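Local coordinates for protein peptidyl-tRNA hydrolase (PDB 1RLK) that probably hydrolyses peptidyl-tRNAs that drop off the ribosome during protein synthesis, releasing the N-acyl amino acid and the tRNA, at residues 4-9 and 54-59; 21-26 and 79-84; 59-64 and 92-97. All coordinates share one frame; numbering follows the deposited sequence. Where two conformers were deposited one is given.

Contact 1: residues 4-9 and 54-59; sequences KMVIAV and IVVKVN
V56 has CG1 anti to the carbonyl carbon (chi1 -64°), which leaves CG2 between the backbone N and the carbonyl carbon, directed at A8 and 3.6 Å from A8 CB. V9 and V55 instead both carry CG1 anti to the backbone N; with that choice V9 CG2 and V55 CG1 meet at 3.8 Å, the two side chains crossing obliquely on the other face of the sheet. V58 CG1 approaches A8 CB at 4.0 Å, so A8 CB touches two valines, V56 and V58, two residues apart on the other strand. V6 CG1 adds a looser touch, 4.1 Å from V56 CG2. The backbones of strands 3-10 and 53-58 run parallel, their segment axes inclined by 26°, and the long helical connection between them makes a beta-alpha-beta crossover. The register pairs V6 with I54, I7 with V55, A8 with V56 and V9 with K57. Five backbone N-H...O hydrogen bonds tie the strands, donors alternating from one to the other: I54 N to M5 O, I7 N to I54 O, V56 N to I7 O, V9 N to V56 O at 2.9 Å, and V58 N to V9 O at 2.8 Å. Besides the bond from V58 N, V9 O has K57 CA at 3.2 Å in a weaker CA-H...O contact. Helix 17-38 lies against M5, I7 and V9, whereas helix 61-74 meets A8 and V58, and helix 104-111 reaches V6. At the start of the pair K4 CB lies 4.2 Å from I54 CD1, while its NZ forms a salt bridge with E104.

Contact 2: residues 21-26 and 79-84; sequences AAQVAH and EIVQDR. With SO4 (sulfate ion), chain B.
Helix 17-38 packs on the sheet of this alpha/beta fold where Q23 and H26 face V81 of the outermost strand 78-82 and Q23 also reaches D83, two residues after V81. The local helix and strand axes come within 8.6 Å, at 143° between their N-to-C directions. V81 CG1 is the shared apolar point: it lies 3.5 Å from Q23 OE1 and 3.8 Å from H26 CB. The Q23 chain bends at its second torsion (chi2 -61°), bringing the amide over V81 and toward D83, whose CB is 3.8 Å from Q23 OE1. Amide and carboxylate planes are turned 82° apart, and each group is held elsewhere: Q23 OE1 is hydrogen-bonded to T95 OG1, D83 OD1 accepts from T93 N, and D83 OD2 forms a salt bridge with K19. The other end of the Q23 amide points to a bound sulfate, probably from the crystallisation liquor, with NE2 2.7 Å from sulfate O2. R84 grips the same ion from its backbone and its side chain. Its N donates to sulfate O3 at 3.1 Å, its NE to the same oxygen at 2.7 Å, and its NH2 to sulfate O4 at 3.3 Å. An alanine in place of Q23 would probably leave T95 OG1 without this partner, open a gap beside V81 and D83, and remove the amide from the side of the anion. The geometry is that of a helix packed roughly antiparallel to the outermost strand of an alpha/beta sheet, with a sulfate beside a polar cluster of K19, Q23, D83 and T95 that is consistent with the proposed active site of the PTH2 family.

Contact 3: residues 59-64 and 92-97; sequences NDLDEI and GTITCI
I64, I94 and I97 bury the largest areas in this contact, 89, 52 and 43 Å² respectively, and I64 lies between the other two. Its two branches divide the work. CG2, anti to the backbone N, approaches I94 CG2 at 4.0 Å, while CD1 reaches I97 CG2 at 3.9 Å. The same CD1 rests 4.0 Å from C96 CA, touching the strand backbone itself. With respect to both isoleucines of strand 94-103, I64 slides past in the opposite direction. I94 is met from a second direction by L61, one turn earlier in helix 61-74. L61 has CG anti to its backbone N (chi1 -171°); its CD1 comes to 3.7 Å from I94 CG2 and the two side chains cross at about a right angle. I94 and I97, three residues apart, point to the same helix, whereas T95 and C96 between them both point away from it. T95 has a helix-like backbone (psi -36°), and both T95 and C96 bond to V81 on the neighbouring strand, as expected for a classic beta bulge. On the helix side, D60 is the N-cap: its OD1 accepts from E63 N at 3.3 Å, a weak capping bond at the start of the helix. I80 of strand 78-82 backs I94 and I97, and V58 flanks I64. The closest contacts across the two segments are all carbon to carbon, so helix and strand are held here by hydrophobic and dispersion forces; their relative placement depends on how the branched side chains fit, and the hydrogen bonds of the two segments are made elsewhere, in the helix cap, along the sheet and to residues such as R10, Q23 and Y114.

Overall arrangement
All three contacts meet on one mixed sheet ordered 53-58, 3-10, 94-103, 78-82, their centres 10 to 12 Å apart. Contact 1 joins the first two strands; contacts 2 and 3 pack helices 17-38 and 61-74 on opposite faces. V24 of helix 17-38 ties contact 2 to contact 1, its CG2 lying 3.5 Å from V9 CG2. Contact 1 reaches contact 3 through a probable hydrogen bond from I97 N to A8 O, 2.9 Å. T95 links contacts 2 and 3: its N lies 2.9 Å from V81 O and its OG1 2.6 Å from Q23 OE1, a probable hydrogen bond. This cluster beside the sulfate is consistent with the PTH2 active site.

Contact 1: residues 4-9 and 54-59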
ATOM      1  N   LYS A   4       0.175   2.379 -11.799  1.00 26.73           N
ATOM      2  CA  LYS A   4       0.215   3.116 -10.545  1.00 25.82           C
ATOM      3  C   LYS A   4       0.397   2.165  -9.357  1.00 23.56           C
ATOM      4  O   LYS A   4       0.110   0.983  -9.444  1.00 23.18           O
ATOM      5  CB  LYS A   4      -1.076   3.920 -10.350  1.00 26.27           C
ATOM      6  CG  LYS A   4      -1.538   4.763 -11.571  1.00 27.85           C
ATOM      7  CD  LYS A   4      -1.129   6.220 -11.476  1.00 29.46           C
ATOM      8  CE  LYS A   4      -1.792   7.074 -12.577  1.00 31.29           C
ATOM      9  NZ  LYS A   4      -2.957   7.865 -12.065  1.00 30.94           N
ATOM     10  N   MET A   5       0.886   2.706  -8.255  1.00 21.69           N
ATOM     11  CA  MET A   5       0.840   2.045  -6.959  1.00 20.02           C
ATOM     12  C   MET A   5      -0.186   2.753  -6.089  1.00 18.95           C
ATOM     13  O   MET A   5      -0.338   3.948  -6.210  1.00 19.14           O
ATOM     14  CB  MET A   5       2.232   2.096  -6.326  1.00 19.83           C
ATOM     15  CG  MET A   5       2.256   1.743  -4.873  1.00 18.62           C
ATOM     16  SD  MET A   5       3.912   1.689  -4.225  1.00 17.99           S
ATOM     17  CE  MET A   5       4.586   0.484  -5.173  1.00 14.77           C
ATOM     18  N   VAL A   6      -0.920   2.024  -5.244  1.00 17.21           N
ATOM     19  CA  VAL A   6      -1.799   2.629  -4.258  1.00 17.10           C
ATOM     20  C   VAL A   6      -1.329   2.268  -2.862  1.00 16.95           C
ATOM     21  O   VAL A   6      -0.965   1.122  -2.622  1.00 15.56           O
ATOM     22  CB  VAL A   6      -3.258   2.110  -4.375  1.00 17.21           C
ATOM     23  CG1 VAL A   6      -4.165   2.786  -3.351  1.00 17.35           C
ATOM     24  CG2 VAL A   6      -3.767   2.281  -5.754  1.00 18.22           C
ATOM     25  N   ILE A   7      -1.368   3.223  -1.942  1.00 16.71           N
ATOM     26  CA  ILE A   7      -1.179   2.924  -0.538  1.00 17.45           C
ATOM     27  C   ILE A   7      -2.362   3.440   0.232  1.00 17.79           C
ATOM     28  O   ILE A   7      -2.710   4.609   0.125  1.00 18.07           O
ATOM     29  CB  ILE A   7       0.133   3.543   0.015  1.00 16.95           C
ATOM     30  CG1 ILE A   7       1.315   3.144  -0.856  1.00 16.98           C
ATOM     31  CG2 ILE A   7       0.356   3.080   1.448  1.00 18.22           C
ATOM     32  CD1 ILE A   7       1.691   4.181  -1.888  1.00 14.80           C
ATOM     33  N   ALA A   8      -2.989   2.562   1.005  1.00 18.38           N
ATOM     34  CA  ALA A   8      -4.151   2.901   1.803  1.00 18.37           C
ATOM     35  C   ALA A   8      -3.735   2.981   3.261  1.00 19.38           C
ATOM     36  O   ALA A   8      -3.188   2.019   3.797  1.00 19.06           O
ATOM     37  CB  ALA A   8      -5.250   1.858   1.608  1.00 18.84           C
ATOM     38  N   VAL A   9      -4.029   4.123   3.883  1.00 19.98           N
ATOM     39  CA  VAL A   9      -3.536   4.514   5.190  1.00 21.00           C
ATOM     40  C   VAL A   9      -4.694   4.561   6.173  1.00 22.16           C
ATOM     41  O   VAL A   9      -5.729   5.135   5.869  1.00 22.11           O
ATOM     42  CB  VAL A   9      -2.894   5.901   5.101  1.00 21.09           C
ATOM     43  CG1 VAL A   9      -2.369   6.364   6.463  1.00 21.93           C
ATOM     44  CG2 VAL A   9      -1.797   5.889   4.059  1.00 21.57           C
ATOM     45  N   ILE A  54      -0.868   6.657  -5.652  1.00 21.31           N
ATOM     46  CA  ILE A  54      -2.123   7.193  -5.151  1.00 20.92           C
ATOM     47  C   ILE A  54      -2.175   6.834  -3.660  1.00 20.78           C
ATOM     48  O   ILE A  54      -1.961   5.677  -3.311  1.00 20.08           O
ATOM     49  CB  ILE A  54      -3.295   6.533  -5.891  1.00 21.08           C
ATOM     50  CG1 ILE A  54      -3.263   6.881  -7.392  1.00 23.09           C
ATOM     51  CG2 ILE A  54      -4.628   6.926  -5.274  1.00 21.17           C
ATOM     52  CD1 ILE A  54      -4.112   5.972  -8.220  1.00 24.04           C
ATOM     53  N   VAL A  55      -2.425   7.805  -2.791  1.00 19.72           N
ATOM     54  CA  VAL A  55      -2.541   7.553  -1.354  1.00 20.30           C
ATOM     55  C   VAL A  55      -3.966   7.861  -0.903  1.00 20.45           C
ATOM     56  O   VAL A  55      -4.437   8.993  -1.017  1.00 19.37           O
ATOM     57  CB  VAL A  55      -1.531   8.407  -0.544  1.00 20.57           C
ATOM     58  CG1 VAL A  55      -1.573   8.054   0.920  1.00 20.89           C
ATOM     59  CG2 VAL A  55      -0.126   8.239  -1.124  1.00 19.44           C
ATOM     60  N   VAL A  56      -4.653   6.830  -0.427  1.00 20.45           N
ATOM     61  CA  VAL A  56      -6.000   6.961   0.098  1.00 20.85           C
ATOM     62  C   VAL A  56      -5.987   6.715   1.591  1.00 21.49           C
ATOM     63  O   VAL A  56      -5.022   6.167   2.152  1.00 20.66           O
ATOM     64  CB  VAL A  56      -6.975   5.991  -0.604  1.00 21.05           C
ATOM     65  CG1 VAL A  56      -7.094   6.333  -2.077  1.00 21.29           C
ATOM     66  CG2 VAL A  56      -6.558   4.490  -0.422  1.00 21.79           C
ATOM     67  N   LYS A  57      -7.062   7.127   2.243  1.00 22.13           N
ATOM     68  CA  LYS A  57      -7.241   6.871   3.650  1.00 23.10           C
ATOM     69  C   LYS A  57      -8.440   5.947   3.862  1.00 23.44           C
ATOM     70  O   LYS A  57      -9.389   5.961   3.079  1.00 23.14           O
ATOM     71  CB  LYS A  57      -7.343   8.167   4.443  1.00 23.43           C
ATOM     72  CG  LYS A  57      -8.542   9.052   4.156  1.00 26.55           C
ATOM     73  CD  LYS A  57      -8.443  10.361   4.941  1.00 28.51           C
ATOM     74  CE  LYS A  57      -9.315  11.466   4.334  1.00 30.41           C
ATOM     75  NZ  LYS A  57      -9.843  12.386   5.372  1.00 31.18           N
ATOM     76  N   VAL A  58      -8.345   5.099   4.887  1.00 23.65           N
ATOM     77  CA  VAL A  58      -9.394   4.146   5.226  1.00 23.81           C
ATOM     78  C   VAL A  58      -9.725   4.307   6.708  1.00 24.14           C
ATOM     79  O   VAL A  58      -8.929   4.826   7.488  1.00 23.17           O
ATOM     80  CB  VAL A  58      -9.023   2.678   4.832  1.00 23.76           C
ATOM     81  CG1 VAL A  58      -8.741   2.603   3.370  1.00 23.73           C
ATOM     82  CG2 VAL A  58      -7.844   2.130   5.636  1.00 23.12           C
ATOM     83  N   ASN A  59     -10.922   3.895   7.088  1.00 25.14           N
ATOM     84  CA  ASN A  59     -11.430   4.198   8.423  1.00 25.77           C
ATOM     85  C   ASN A  59     -10.814   3.349   9.521  1.00 25.72           C
ATOM     86  O   ASN A  59     -10.648   3.807  10.649  1.00 25.29           O
ATOM     87  CB  ASN A  59     -12.947   4.009   8.456  1.00 26.68           C
ATOM     88  CG  ASN A  59     -13.670   5.102   7.724  1.00 28.77           C
ATOM     89  OD1 ASN A  59     -13.234   6.259   7.738  1.00 31.56           O
ATOM     90  ND2 ASN A  59     -14.785   4.751   7.082  1.00 32.13           N
TER

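Contact 2: residues 21-26 and 79-84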
ATOM      1  N   ALA A  21       3.869   9.699   6.207  1.00 17.16           N
ATOM      2  CA  ALA A  21       4.811   9.633   5.103  1.00 17.36           C
ATOM      3  C   ALA A  21       5.746   8.436   5.239  1.00 16.53           C
ATOM      4  O   ALA A  21       5.974   7.724   4.288  1.00 16.50           O
ATOM      5  CB  ALA A  21       5.618  10.923   5.002  1.00 17.12           C
ATOM      6  N   ALA A  22       6.288   8.218   6.433  1.00 16.41           N
ATOM      7  CA  ALA A  22       7.207   7.100   6.662  1.00 15.24           C
ATOM      8  C   ALA A  22       6.513   5.764   6.445  1.00 14.80           C
ATOM      9  O   ALA A  22       7.090   4.855   5.873  1.00 13.61           O
ATOM     10  CB  ALA A  22       7.787   7.162   8.073  1.00 16.39           C
ATOM     11  N   GLN A  23       5.271   5.645   6.896  1.00 15.08           N
ATOM     12  CA  GLN A  23       4.532   4.385   6.763  1.00 15.07           C
ATOM     13  C   GLN A  23       4.184   4.118   5.320  1.00 14.96           C
ATOM     14  O   GLN A  23       4.330   2.988   4.843  1.00 14.49           O
ATOM     15  CB  GLN A  23       3.259   4.380   7.605  1.00 15.33           C
ATOM     16  CG  GLN A  23       3.487   4.587   9.097  1.00 17.46           C
ATOM     17  CD  GLN A  23       4.337   3.530   9.715  1.00 17.98           C
ATOM     18  OE1 GLN A  23       4.025   2.339   9.620  1.00 18.93           O
ATOM     19  NE2 GLN A  23       5.421   3.952  10.365  1.00 20.97           N
ATOM     20  N   VAL A  24       3.749   5.160   4.603  1.00 15.12           N
ATOM     21  CA  VAL A  24       3.504   5.031   3.157  1.00 14.86           C
ATOM     22  C   VAL A  24       4.784   4.629   2.423  1.00 14.86           C
ATOM     23  O   VAL A  24       4.749   3.757   1.535  1.00 14.85           O
ATOM     24  CB  VAL A  24       2.896   6.335   2.557  1.00 14.98           C
ATOM     25  CG1 VAL A  24       2.849   6.265   1.041  1.00 16.16           C
ATOM     26  CG2 VAL A  24       1.490   6.551   3.115  1.00 15.27           C
ATOM     27  N   ALA A  25       5.919   5.242   2.797  1.00 14.78           N
ATOM     28  CA  ALA A  25       7.212   4.874   2.218  1.00 15.24           C
ATOM     29  C   ALA A  25       7.596   3.408   2.493  1.00 15.28           C
ATOM     30  O   ALA A  25       8.175   2.750   1.623  1.00 15.72           O
ATOM     31  CB  ALA A  25       8.332   5.821   2.708  1.00 15.16           C
ATOM     32  N   HIS A  26       7.290   2.906   3.687  1.00 15.46           N
ATOM     33  CA  HIS A  26       7.534   1.494   4.015  1.00 15.91           C
ATOM     34  C   HIS A  26       6.773   0.616   3.033  1.00 15.50           C
ATOM     35  O   HIS A  26       7.365  -0.288   2.437  1.00 15.88           O
ATOM     36  CB  HIS A  26       7.087   1.123   5.428  0.63 16.00           C
ATOM     37  CG  HIS A  26       7.846   1.816   6.511  0.63 18.01           C
ATOM     38  ND1 HIS A  26       7.461   1.778   7.833  0.63 20.10           N
ATOM     39  CD2 HIS A  26       8.969   2.568   6.465  0.63 20.41           C
ATOM     40  CE1 HIS A  26       8.323   2.471   8.556  0.63 20.77           C
ATOM     41  NE2 HIS A  26       9.243   2.967   7.747  0.63 20.32           N
ATOM     42  N   GLU A  79       1.399  -5.337   0.472  1.00 19.24           N
ATOM     43  CA  GLU A  79       2.134  -5.469   1.719  1.00 18.67           C
ATOM     44  C   GLU A  79       1.434  -4.702   2.809  1.00 18.78           C
ATOM     45  O   GLU A  79       1.272  -3.476   2.713  1.00 17.41           O
ATOM     46  CB  GLU A  79       3.558  -4.934   1.559  1.00 19.42           C
ATOM     47  CG  GLU A  79       4.406  -5.059   2.812  1.00 20.64           C
ATOM     48  CD  GLU A  79       4.879  -6.480   3.098  1.00 22.86           C
ATOM     49  OE1 GLU A  79       4.694  -7.410   2.251  1.00 22.39           O
ATOM     50  OE2 GLU A  79       5.473  -6.640   4.177  1.00 24.43           O
ATOM     51  N   ILE A  80       1.007  -5.424   3.843  1.00 18.19           N
ATOM     52  CA  ILE A  80       0.550  -4.827   5.071  1.00 18.80           C
ATOM     53  C   ILE A  80       1.766  -4.334   5.856  1.00 19.36           C
ATOM     54  O   ILE A  80       2.736  -5.067   6.042  1.00 19.43           O
ATOM     55  CB  ILE A  80      -0.269  -5.849   5.888  1.00 19.54           C
ATOM     56  CG1 ILE A  80      -1.669  -5.959   5.283  1.00 21.29           C
ATOM     57  CG2 ILE A  80      -0.340  -5.446   7.362  1.00 19.47           C
ATOM     58  CD1 ILE A  80      -2.489  -7.099   5.817  1.00 24.21           C
ATOM     59  N   VAL A  81       1.694  -3.094   6.320  1.00 18.75           N
ATOM     60  CA  VAL A  81       2.807  -2.461   6.982  1.00 19.49           C
ATOM     61  C   VAL A  81       2.475  -2.315   8.451  1.00 19.72           C
ATOM     62  O   VAL A  81       1.372  -1.905   8.806  1.00 20.24           O
ATOM     63  CB  VAL A  81       3.118  -1.089   6.337  1.00 18.62           C
ATOM     64  CG1 VAL A  81       4.031  -0.253   7.238  1.00 19.97           C
ATOM     65  CG2 VAL A  81       3.741  -1.300   4.969  1.00 20.23           C
ATOM     66  N   GLN A  82       3.442  -2.646   9.286  1.00 20.38           N
ATOM     67  CA  GLN A  82       3.329  -2.515  10.735  1.00 21.99           C
ATOM     68  C   GLN A  82       4.472  -1.649  11.249  1.00 23.01           C
ATOM     69  O   GLN A  82       5.606  -1.839  10.829  1.00 21.22           O
ATOM     70  CB  GLN A  82       3.394  -3.901  11.406  1.00 21.67           C
ATOM     71  CG  GLN A  82       2.245  -4.835  11.003  1.00 23.18           C
ATOM     72  CD  GLN A  82       2.372  -6.264  11.553  1.00 24.05           C
ATOM     73  OE1 GLN A  82       2.194  -6.500  12.752  1.00 26.76           O
ATOM     74  NE2 GLN A  82       2.639  -7.206  10.674  1.00 23.01           N
ATOM     75  N   ASP A  83       4.180  -0.717  12.158  1.00 25.73           N
ATOM     76  CA  ASP A  83       5.222   0.094  12.772  1.00 28.23           C
ATOM     77  C   ASP A  83       5.968  -0.701  13.845  1.00 30.44           C
ATOM     78  O   ASP A  83       5.766  -1.912  13.972  1.00 30.26           O
ATOM     79  CB  ASP A  83       4.678   1.460  13.280  1.00 28.90           C
ATOM     80  CG  ASP A  83       3.743   1.358  14.480  1.00 29.61           C
ATOM     81  OD1 ASP A  83       3.663   0.308  15.154  1.00 31.34           O
ATOM     82  OD2 ASP A  83       3.044   2.330  14.832  1.00 32.67           O
ATOM     83  N   ARG A  84       6.848  -0.035  14.586  1.00 33.12           N
ATOM     84  CA  ARG A  84       7.625  -0.703  15.633  1.00 35.75           C
ATOM     85  C   ARG A  84       6.722  -0.927  16.845  1.00 36.88           C
ATOM     86  O   ARG A  84       5.743  -0.221  17.054  1.00 37.40           O
ATOM     87  CB  ARG A  84       8.913   0.083  16.000  1.00 36.49           C
ATOM     88  CG  ARG A  84       8.727   1.481  16.635  1.00 39.47           C
ATOM     89  CD  ARG A  84      10.014   2.389  16.673  1.00 42.86           C
ATOM     90  NE  ARG A  84      10.022   3.455  15.649  1.00 45.35           N
ATOM     91  CZ  ARG A  84      10.594   4.663  15.779  1.00 47.03           C
ATOM     92  NH1 ARG A  84      11.283   5.005  16.865  1.00 48.47           N
ATOM     93  NH2 ARG A  84      10.512   5.535  14.780  1.00 47.91           N
TER
HETATM   94  S   SO4 B 201       8.239   3.059  12.600  0.52 31.83           S
HETATM   95  O1  SO4 B 201       7.926   1.885  11.781  0.52 29.86           O
HETATM   96  O2  SO4 B 201       7.402   4.183  12.200  0.52 32.96           O
HETATM   97  O3  SO4 B 201       7.939   2.828  14.007  0.52 31.05           O
HETATM   98  O4  SO4 B 201       9.648   3.408  12.420  0.52 31.61           O

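Contact 3: residues 59-64 and 92-97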
ATOM      1  N   ASN A  59     -10.922   3.895   7.088  1.00 25.14           N
ATOM      2  CA  ASN A  59     -11.430   4.198   8.423  1.00 25.77           C
ATOM      3  C   ASN A  59     -10.814   3.349   9.521  1.00 25.72           C
ATOM      4  O   ASN A  59     -10.648   3.807  10.649  1.00 25.29           O
ATOM      5  CB  ASN A  59     -12.947   4.009   8.456  1.00 26.68           C
ATOM      6  CG  ASN A  59     -13.670   5.102   7.724  1.00 28.77           C
ATOM      7  OD1 ASN A  59     -13.234   6.259   7.738  1.00 31.56           O
ATOM      8  ND2 ASN A  59     -14.785   4.751   7.082  1.00 32.13           N
ATOM      9  N   ASP A  60     -10.494   2.104   9.197  1.00 25.71           N
ATOM     10  CA  ASP A  60     -10.057   1.188  10.240  1.00 25.86           C
ATOM     11  C   ASP A  60      -9.379  -0.057   9.685  1.00 25.54           C
ATOM     12  O   ASP A  60      -9.181  -0.207   8.475  1.00 24.61           O
ATOM     13  CB  ASP A  60     -11.244   0.836  11.174  1.00 26.09           C
ATOM     14  CG  ASP A  60     -12.449   0.316  10.433  1.00 26.86           C
ATOM     15  OD1 ASP A  60     -12.298  -0.392   9.414  1.00 26.87           O
ATOM     16  OD2 ASP A  60     -13.612   0.561  10.816  1.00 32.02           O
ATOM     17  N   LEU A  61      -8.998  -0.941  10.601  1.00 25.39           N
ATOM     18  CA  LEU A  61      -8.295  -2.158  10.259  1.00 25.04           C
ATOM     19  C   LEU A  61      -9.110  -3.030   9.338  1.00 24.98           C
ATOM     20  O   LEU A  61      -8.588  -3.614   8.400  1.00 24.32           O
ATOM     21  CB  LEU A  61      -7.928  -2.915  11.548  1.00 24.89           C
ATOM     22  CG  LEU A  61      -6.991  -4.101  11.333  1.00 26.16           C
ATOM     23  CD1 LEU A  61      -5.760  -3.665  10.558  1.00 26.04           C
ATOM     24  CD2 LEU A  61      -6.612  -4.668  12.702  1.00 27.16           C
ATOM     25  N   ASP A  62     -10.413  -3.116   9.583  1.00 25.83           N
ATOM     26  CA  ASP A  62     -11.277  -3.915   8.712  1.00 26.04           C
ATOM     27  C   ASP A  62     -11.147  -3.526   7.243  1.00 24.96           C
ATOM     28  O   ASP A  62     -11.099  -4.391   6.366  1.00 25.14           O
ATOM     29  CB  ASP A  62     -12.738  -3.817   9.170  1.00 27.17           C
ATOM     30  CG  ASP A  62     -13.010  -4.650  10.415  1.00 30.82           C
ATOM     31  OD1 ASP A  62     -12.656  -5.860  10.412  1.00 34.49           O
ATOM     32  OD2 ASP A  62     -13.555  -4.170  11.443  1.00 35.85           O
ATOM     33  N   GLU A  63     -11.053  -2.237   6.959  1.00 24.06           N
ATOM     34  CA  GLU A  63     -10.900  -1.800   5.565  1.00 23.74           C
ATOM     35  C   GLU A  63      -9.563  -2.249   5.003  1.00 22.18           C
ATOM     36  O   GLU A  63      -9.500  -2.733   3.888  1.00 21.89           O
ATOM     37  CB  GLU A  63     -11.028  -0.277   5.422  1.00 24.32           C
ATOM     38  CG  GLU A  63     -12.305   0.338   5.981  1.00 27.11           C
ATOM     39  CD  GLU A  63     -13.564  -0.183   5.324  1.00 31.40           C
ATOM     40  OE1 GLU A  63     -13.506  -0.631   4.158  1.00 31.76           O
ATOM     41  OE2 GLU A  63     -14.627  -0.142   5.996  1.00 37.01           O
ATOM     42  N   ILE A  64      -8.492  -2.085   5.777  1.00 21.50           N
ATOM     43  CA  ILE A  64      -7.180  -2.646   5.398  1.00 21.02           C
ATOM     44  C   ILE A  64      -7.290  -4.126   5.009  1.00 20.94           C
ATOM     45  O   ILE A  64      -6.766  -4.549   3.984  1.00 20.45           O
ATOM     46  CB  ILE A  64      -6.162  -2.493   6.563  1.00 20.72           C
ATOM     47  CG1 ILE A  64      -5.904  -1.024   6.884  1.00 20.12           C
ATOM     48  CG2 ILE A  64      -4.841  -3.191   6.237  1.00 20.92           C
ATOM     49  CD1 ILE A  64      -5.136  -0.276   5.800  1.00 19.34           C
ATOM     50  N   GLY A  92       4.438  -4.628  15.460  1.00 32.31           N
ATOM     51  CA  GLY A  92       3.698  -3.452  15.899  1.00 29.92           C
ATOM     52  C   GLY A  92       2.326  -3.342  15.264  1.00 27.83           C
ATOM     53  O   GLY A  92       1.804  -4.308  14.732  1.00 27.04           O
ATOM     54  N   THR A  93       1.737  -2.156  15.337  1.00 26.23           N
ATOM     55  CA  THR A  93       0.403  -1.917  14.782  1.00 25.28           C
ATOM     56  C   THR A  93       0.408  -1.838  13.267  1.00 23.71           C
ATOM     57  O   THR A  93       1.350  -1.291  12.682  1.00 22.08           O
ATOM     58  CB  THR A  93      -0.146  -0.615  15.323  1.00 25.67           C
ATOM     59  OG1 THR A  93      -0.147  -0.664  16.747  1.00 26.92           O
ATOM     60  CG2 THR A  93      -1.597  -0.441  14.934  1.00 25.59           C
ATOM     61  N   ILE A  94      -0.652  -2.376  12.650  1.00 22.62           N
ATOM     62  CA  ILE A  94      -0.877  -2.279  11.206  1.00 21.95           C
ATOM     63  C   ILE A  94      -1.317  -0.852  10.888  1.00 21.32           C
ATOM     64  O   ILE A  94      -2.331  -0.396  11.412  1.00 21.03           O
ATOM     65  CB  ILE A  94      -1.940  -3.294  10.736  1.00 21.80           C
ATOM     66  CG1 ILE A  94      -1.394  -4.720  10.848  1.00 21.83           C
ATOM     67  CG2 ILE A  94      -2.356  -3.001   9.316  1.00 22.33           C
ATOM     68  CD1 ILE A  94      -2.393  -5.812  10.543  1.00 22.78           C
ATOM     69  N   THR A  95      -0.540  -0.164  10.043  1.00 20.66           N
ATOM     70  CA  THR A  95      -0.739   1.257   9.727  1.00 19.81           C
ATOM     71  C   THR A  95      -1.320   1.483   8.342  1.00 19.37           C
ATOM     72  O   THR A  95      -2.073   2.423   8.137  1.00 20.31           O
ATOM     73  CB  THR A  95       0.604   2.037   9.819  1.00 19.84           C
ATOM     74  OG1 THR A  95       1.629   1.401   9.028  1.00 18.42           O
ATOM     75  CG2 THR A  95       1.136   2.009  11.220  1.00 19.34           C
ATOM     76  N   CYS A  96      -0.932   0.658   7.384  1.00 18.79           N
ATOM     77  CA  CYS A  96      -1.313   0.854   6.000  1.00 18.56           C
ATOM     78  C   CYS A  96      -1.076  -0.392   5.174  1.00 18.66           C
ATOM     79  O   CYS A  96      -0.529  -1.376   5.666  1.00 19.18           O
ATOM     80  CB  CYS A  96      -0.540   2.043   5.417  1.00 18.68           C
ATOM     81  SG  CYS A  96       1.241   1.787   5.304  1.00 19.54           S
ATOM     82  N   ILE A  97      -1.522  -0.375   3.922  1.00 17.86           N
ATOM     83  CA  ILE A  97      -1.256  -1.467   2.995  1.00 17.64           C
ATOM     84  C   ILE A  97      -0.897  -0.911   1.625  1.00 17.42           C
ATOM     85  O   ILE A  97      -1.578  -0.022   1.111  1.00 17.50           O
ATOM     86  CB  ILE A  97      -2.454  -2.446   2.916  1.00 17.20           C
ATOM     87  CG1 ILE A  97      -2.143  -3.604   1.981  1.00 17.16           C
ATOM     88  CG2 ILE A  97      -3.730  -1.751   2.466  1.00 17.04           C
ATOM     89  CD1 ILE A  97      -3.184  -4.713   2.034  1.00 16.80           C
TER